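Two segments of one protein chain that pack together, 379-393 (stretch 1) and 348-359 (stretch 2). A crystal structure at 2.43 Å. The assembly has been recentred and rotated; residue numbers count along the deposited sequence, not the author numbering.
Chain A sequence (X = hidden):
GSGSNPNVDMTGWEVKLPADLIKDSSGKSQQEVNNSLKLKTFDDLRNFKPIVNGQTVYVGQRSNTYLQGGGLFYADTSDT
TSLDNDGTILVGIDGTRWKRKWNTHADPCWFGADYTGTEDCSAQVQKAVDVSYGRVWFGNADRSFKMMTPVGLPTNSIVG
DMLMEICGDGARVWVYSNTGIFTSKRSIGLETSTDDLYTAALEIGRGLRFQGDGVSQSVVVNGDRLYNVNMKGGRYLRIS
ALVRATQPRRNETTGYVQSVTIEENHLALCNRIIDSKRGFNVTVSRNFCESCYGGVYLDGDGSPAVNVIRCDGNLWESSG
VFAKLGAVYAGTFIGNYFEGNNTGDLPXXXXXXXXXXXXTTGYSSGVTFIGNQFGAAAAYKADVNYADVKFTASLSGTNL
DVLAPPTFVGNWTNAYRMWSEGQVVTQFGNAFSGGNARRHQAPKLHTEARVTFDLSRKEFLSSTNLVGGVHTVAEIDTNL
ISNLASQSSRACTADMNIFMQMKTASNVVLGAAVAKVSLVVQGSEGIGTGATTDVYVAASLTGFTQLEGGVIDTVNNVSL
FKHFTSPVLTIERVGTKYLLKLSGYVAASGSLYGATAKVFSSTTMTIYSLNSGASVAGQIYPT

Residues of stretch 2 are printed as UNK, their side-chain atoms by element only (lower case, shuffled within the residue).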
# COMPACT_ATOMS: atom_id res chain seq x y z
N ALA A 379 -10.27 -22.83 -17.23
CA ALA A 379 -9.22 -23.58 -17.91
C ALA A 379 -8.00 -23.83 -17.03
O ALA A 379 -7.24 -24.77 -17.31
CB ALA A 379 -8.79 -22.84 -19.17
N TYR A 380 -7.79 -23.04 -15.98
CA TYR A 380 -6.57 -23.12 -15.20
C TYR A 380 -6.80 -23.60 -13.78
O TYR A 380 -5.86 -23.62 -12.97
CB TYR A 380 -5.85 -21.77 -15.21
CG TYR A 380 -5.57 -21.35 -16.62
CD1 TYR A 380 -4.60 -22.01 -17.37
CD2 TYR A 380 -6.28 -20.33 -17.22
CE1 TYR A 380 -4.34 -21.66 -18.67
CE2 TYR A 380 -6.03 -19.96 -18.53
CZ TYR A 380 -5.06 -20.64 -19.25
OH TYR A 380 -4.79 -20.28 -20.55
N LYS A 381 -8.03 -24.01 -13.45
CA LYS A 381 -8.27 -24.61 -12.14
C LYS A 381 -7.64 -25.99 -12.03
O LYS A 381 -7.14 -26.35 -10.96
CB LYS A 381 -9.78 -24.69 -11.88
CG LYS A 381 -10.42 -23.32 -11.68
CD LYS A 381 -11.92 -23.44 -11.55
CE LYS A 381 -12.56 -22.07 -11.38
NZ LYS A 381 -14.04 -22.19 -11.34
N ALA A 382 -7.62 -26.77 -13.12
CA ALA A 382 -7.11 -28.14 -13.12
C ALA A 382 -5.89 -28.32 -14.01
O ALA A 382 -5.48 -29.47 -14.25
CB ALA A 382 -8.21 -29.11 -13.55
N ASP A 383 -5.29 -27.24 -14.50
CA ASP A 383 -4.10 -27.30 -15.34
C ASP A 383 -2.88 -27.47 -14.45
O ASP A 383 -2.44 -26.50 -13.81
CB ASP A 383 -4.01 -26.04 -16.19
CG ASP A 383 -2.95 -26.13 -17.28
OD1 ASP A 383 -2.02 -26.95 -17.16
OD2 ASP A 383 -3.05 -25.35 -18.26
N VAL A 384 -2.30 -28.68 -14.43
CA VAL A 384 -1.17 -28.96 -13.55
C VAL A 384 0.05 -28.12 -13.91
O VAL A 384 0.96 -27.98 -13.09
CB VAL A 384 -0.81 -30.46 -13.56
CG1 VAL A 384 -2.04 -31.32 -13.29
CG2 VAL A 384 -0.14 -30.87 -14.87
N ASN A 385 0.10 -27.56 -15.12
CA ASN A 385 1.22 -26.74 -15.54
C ASN A 385 1.00 -25.26 -15.28
O ASN A 385 1.83 -24.44 -15.69
CB ASN A 385 1.53 -26.97 -17.02
CG ASN A 385 2.29 -28.26 -17.25
OD1 ASN A 385 3.42 -28.41 -16.79
ND2 ASN A 385 1.67 -29.19 -17.97
N TYR A 386 -0.09 -24.89 -14.62
CA TYR A 386 -0.40 -23.49 -14.34
C TYR A 386 -0.02 -23.14 -12.90
O TYR A 386 -0.23 -23.93 -11.98
CB TYR A 386 -1.89 -23.19 -14.56
CG TYR A 386 -2.24 -21.76 -14.21
CD1 TYR A 386 -2.18 -20.76 -15.17
CD2 TYR A 386 -2.61 -21.40 -12.92
CE1 TYR A 386 -2.47 -19.44 -14.85
CE2 TYR A 386 -2.90 -20.10 -12.59
CZ TYR A 386 -2.84 -19.12 -13.57
OH TYR A 386 -3.13 -17.82 -13.24
N ALA A 387 0.51 -21.93 -12.73
CA ALA A 387 0.68 -21.33 -11.41
C ALA A 387 0.48 -19.83 -11.56
O ALA A 387 0.89 -19.25 -12.56
CB ALA A 387 2.06 -21.62 -10.81
N ASP A 388 -0.17 -19.21 -10.56
CA ASP A 388 -0.43 -17.77 -10.65
C ASP A 388 0.86 -16.98 -10.82
O ASP A 388 0.91 -16.04 -11.63
CB ASP A 388 -1.20 -17.30 -9.42
CG ASP A 388 -2.64 -17.78 -9.40
OD1 ASP A 388 -3.34 -17.65 -10.43
OD2 ASP A 388 -3.09 -18.29 -8.35
N VAL A 389 1.91 -17.34 -10.09
CA VAL A 389 3.20 -16.65 -10.13
C VAL A 389 4.27 -17.70 -10.42
O VAL A 389 4.51 -18.59 -9.60
CB VAL A 389 3.51 -15.91 -8.82
CG1 VAL A 389 4.82 -15.15 -8.92
CG2 VAL A 389 2.35 -14.98 -8.44
N LYS A 390 4.91 -17.61 -11.59
CA LYS A 390 5.89 -18.59 -12.04
C LYS A 390 7.31 -18.04 -11.92
O LYS A 390 7.59 -16.94 -12.41
CB LYS A 390 5.62 -19.02 -13.48
CG LYS A 390 4.85 -20.32 -13.59
CD LYS A 390 4.73 -20.78 -15.02
CE LYS A 390 3.80 -21.98 -15.11
NZ LYS A 390 3.46 -22.32 -16.51
N PHE A 391 8.19 -18.82 -11.31
CA PHE A 391 9.59 -18.45 -11.13
C PHE A 391 10.35 -19.66 -10.61
O PHE A 391 9.76 -20.65 -10.17
CB PHE A 391 9.74 -17.25 -10.18
CG PHE A 391 9.24 -17.52 -8.78
CD1 PHE A 391 7.92 -17.30 -8.45
CD2 PHE A 391 10.11 -17.98 -7.80
CE1 PHE A 391 7.46 -17.54 -7.16
CE2 PHE A 391 9.66 -18.22 -6.51
CZ PHE A 391 8.33 -18.00 -6.19
N THR A 392 11.68 -19.56 -10.66
CA THR A 392 12.57 -20.55 -10.06
C THR A 392 13.43 -19.86 -9.01
O THR A 392 14.13 -18.88 -9.33
CB THR A 392 13.44 -21.23 -11.11
OG1 THR A 392 12.62 -21.66 -12.21
CG2 THR A 392 14.15 -22.44 -10.53
N ALA A 393 13.37 -20.34 -7.78
CA ALA A 393 14.18 -19.81 -6.69
C ALA A 393 15.55 -20.48 -6.68
O ALA A 393 15.75 -21.56 -7.23
CB ALA A 393 13.48 -20.01 -5.34
N UNK A 348 0.07 -19.61 -23.19
CA UNK A 348 1.37 -20.23 -23.42
C UNK A 348 2.24 -20.25 -22.16
O UNK A 348 2.78 -21.29 -21.79
c UNK A 348 3.49 -20.13 -24.75
o UNK A 348 1.36 -19.69 -25.78
c UNK A 348 2.10 -19.53 -24.56
N UNK A 349 2.38 -19.10 -21.50
CA UNK A 349 3.16 -19.05 -20.26
C UNK A 349 2.44 -19.71 -19.10
O UNK A 349 3.11 -20.16 -18.16
c UNK A 349 3.50 -17.60 -19.91
c UNK A 349 4.61 -15.44 -20.55
c UNK A 349 5.53 -17.62 -21.39
c UNK A 349 4.27 -16.85 -21.00
N UNK A 350 1.11 -19.78 -19.15
CA UNK A 350 0.29 -20.44 -18.13
C UNK A 350 0.56 -19.85 -16.74
O UNK A 350 0.81 -20.57 -15.77
c UNK A 350 -0.02 -22.60 -19.42
c UNK A 350 -0.35 -24.76 -20.64
n UNK A 350 -1.78 -24.43 -20.88
c UNK A 350 0.17 -24.10 -19.38
c UNK A 350 0.49 -21.95 -18.15
N UNK A 351 0.52 -18.53 -16.66
CA UNK A 351 0.70 -17.83 -15.40
C UNK A 351 0.19 -16.41 -15.55
O UNK A 351 0.13 -15.87 -16.66
s UNK A 351 3.29 -16.82 -15.95
c UNK A 351 2.17 -17.84 -14.96
N UNK A 352 -0.19 -15.81 -14.42
CA UNK A 352 -0.56 -14.40 -14.40
C UNK A 352 0.66 -13.51 -14.25
O UNK A 352 0.68 -12.40 -14.79
c UNK A 352 -3.01 -14.32 -13.62
c UNK A 352 -1.54 -14.14 -13.25
c UNK A 352 -3.86 -14.26 -12.37
c UNK A 352 -3.43 -13.26 -14.63
N UNK A 353 1.67 -13.97 -13.52
CA UNK A 353 2.90 -13.22 -13.29
C UNK A 353 4.08 -14.16 -13.46
O UNK A 353 4.07 -15.28 -12.93
c UNK A 353 2.92 -12.56 -11.90
c UNK A 353 1.62 -10.97 -10.40
c UNK A 353 4.30 -11.97 -11.62
c UNK A 353 1.84 -11.48 -11.80
N UNK A 354 5.08 -13.72 -14.20
CA UNK A 354 6.35 -14.42 -14.31
C UNK A 354 7.42 -13.57 -13.66
O UNK A 354 7.51 -12.36 -13.92
c UNK A 354 8.47 -15.32 -17.46
o UNK A 354 9.46 -14.70 -17.92
c UNK A 354 8.13 -15.13 -15.99
c UNK A 354 6.69 -14.70 -15.78
o UNK A 354 7.76 -16.08 -18.14
N UNK A 355 8.22 -14.19 -12.79
CA UNK A 355 9.36 -13.55 -12.16
C UNK A 355 10.63 -14.30 -12.54
O UNK A 355 10.58 -15.39 -13.13
c UNK A 355 7.93 -12.89 -10.07
c UNK A 355 7.75 -11.43 -10.53
c UNK A 355 7.90 -12.99 -8.54
c UNK A 355 9.21 -13.51 -10.63
N UNK A 356 11.77 -13.71 -12.20
CA UNK A 356 13.02 -14.43 -12.31
C UNK A 356 13.24 -15.35 -11.12
O UNK A 356 12.86 -15.05 -9.99
N UNK A 357 13.86 -16.50 -11.39
CA UNK A 357 14.39 -16.84 -12.70
C UNK A 357 13.40 -17.66 -13.52
O UNK A 357 12.75 -18.57 -13.00
n UNK A 357 18.77 -18.40 -14.90
c UNK A 357 17.19 -19.51 -13.29
c UNK A 357 18.46 -18.69 -13.46
c UNK A 357 15.95 -18.69 -13.60
c UNK A 357 15.71 -17.61 -12.56
N UNK A 358 13.30 -17.34 -14.81
CA UNK A 358 12.54 -18.13 -15.76
C UNK A 358 13.33 -18.14 -17.07
O UNK A 358 13.51 -17.09 -17.69
c UNK A 358 10.37 -18.41 -17.00
o UNK A 358 10.42 -17.62 -14.72
c UNK A 358 11.13 -17.58 -15.97
N UNK A 359 13.81 -19.31 -17.46
CA UNK A 359 14.65 -19.39 -18.64
C UNK A 359 15.99 -18.72 -18.40
O UNK A 359 16.70 -19.02 -17.43
O HOH W 1 13.58 -16.43 -7.88
O HOH W 2 10.39 -20.48 -13.83

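Position 348 carries a carbon bearing one oxygen and one carbon, pointing away from stretch 1 near the end of a helix that begins earlier in the chain: Thr348. At 349 four carbons fork at the second, a leucine pattern. Leu349 matters here for its backbone, since its O accepts a 2.7 Å hydrogen bond from Lys390 NZ.

Position 350 has four carbons in a row ending in nitrogen, and that nitrogen lies 3.1 Å from Asp383 OD2. This is Lys350, and the pair is a salt bridge. It is the first residue to leave helical geometry, with positive phi, and its O takes two weak hydrogen bonds, 3.3 Å from Ala387 N and 3.3 Å from Lys390 NZ.

Position 351 shows one carbon then a sulfur, with CB 3.1 Å from Ala387 O; a single sulfur ending so short a chain makes it Cys351. Position 352 again has four carbons forked at the second, the fork 3.5 Å from Tyr386 OH: Leu352. Tyr386 OH donates to Asp388 OD1 at 2.8 Å, which ties the tyrosine to its own stretch.

At 353 the four carbons fork at the first, one arm two carbons long, so the residue is Ile353. Its CG2 sits 4.2 Å from Val389 CG1, both side chains on one face of a short parallel sheet. Position 354 has three carbons, the third carrying two oxygens, on the face shared with Lys390: Glu354, whose OE2 is satisfied elsewhere in the structure.

Position 355 has four carbons forked at the second, giving Leu355; its CD1 lies 3.8 Å from Val389 CG1 and its CB 3.8 Å from Phe391 CB. Position 356 has no side-chain atoms: Gly356. A water lies 2.6 Å from Gly356 O and 2.9 Å from Thr392 O, bridging the two carbonyls. At 357 four carbons in a row end in nitrogen, after a cis peptide bond; the second carbon comes 4.4 Å from Thr392 CB, and the backbone pairs with Thr392: Lys357. Position 358 has a carbon bearing an oxygen and a carbon, the oxygen 3.7 Å from Lys390 O and 2.7 Å from Leu355 O: Thr358, with OG1 donating to Leu355 O. Position 359 lacks a side chain and has positive phi, which favours glycine: Gly359.

The rule is a backbone zipper with side-chain anchors. Ile353 N donates to Asp388 O (2.9 Å), Lys390 N to Ile353 O (2.8 Å) and Leu355 N to Lys390 O (2.8 Å), the alternation expected of parallel strands. Beyond them, Thr392 N donates to Lys357 O at 2.8 Å and Lys357 N to Thr392 O at 3.2 Å. Val389 packs against Ile353, on the same face, and against Leu355, while Lys390 reaches back to bind the carbonyls at the helix exit.

Stretch 2 (348-359) TLKCLIELGKTG
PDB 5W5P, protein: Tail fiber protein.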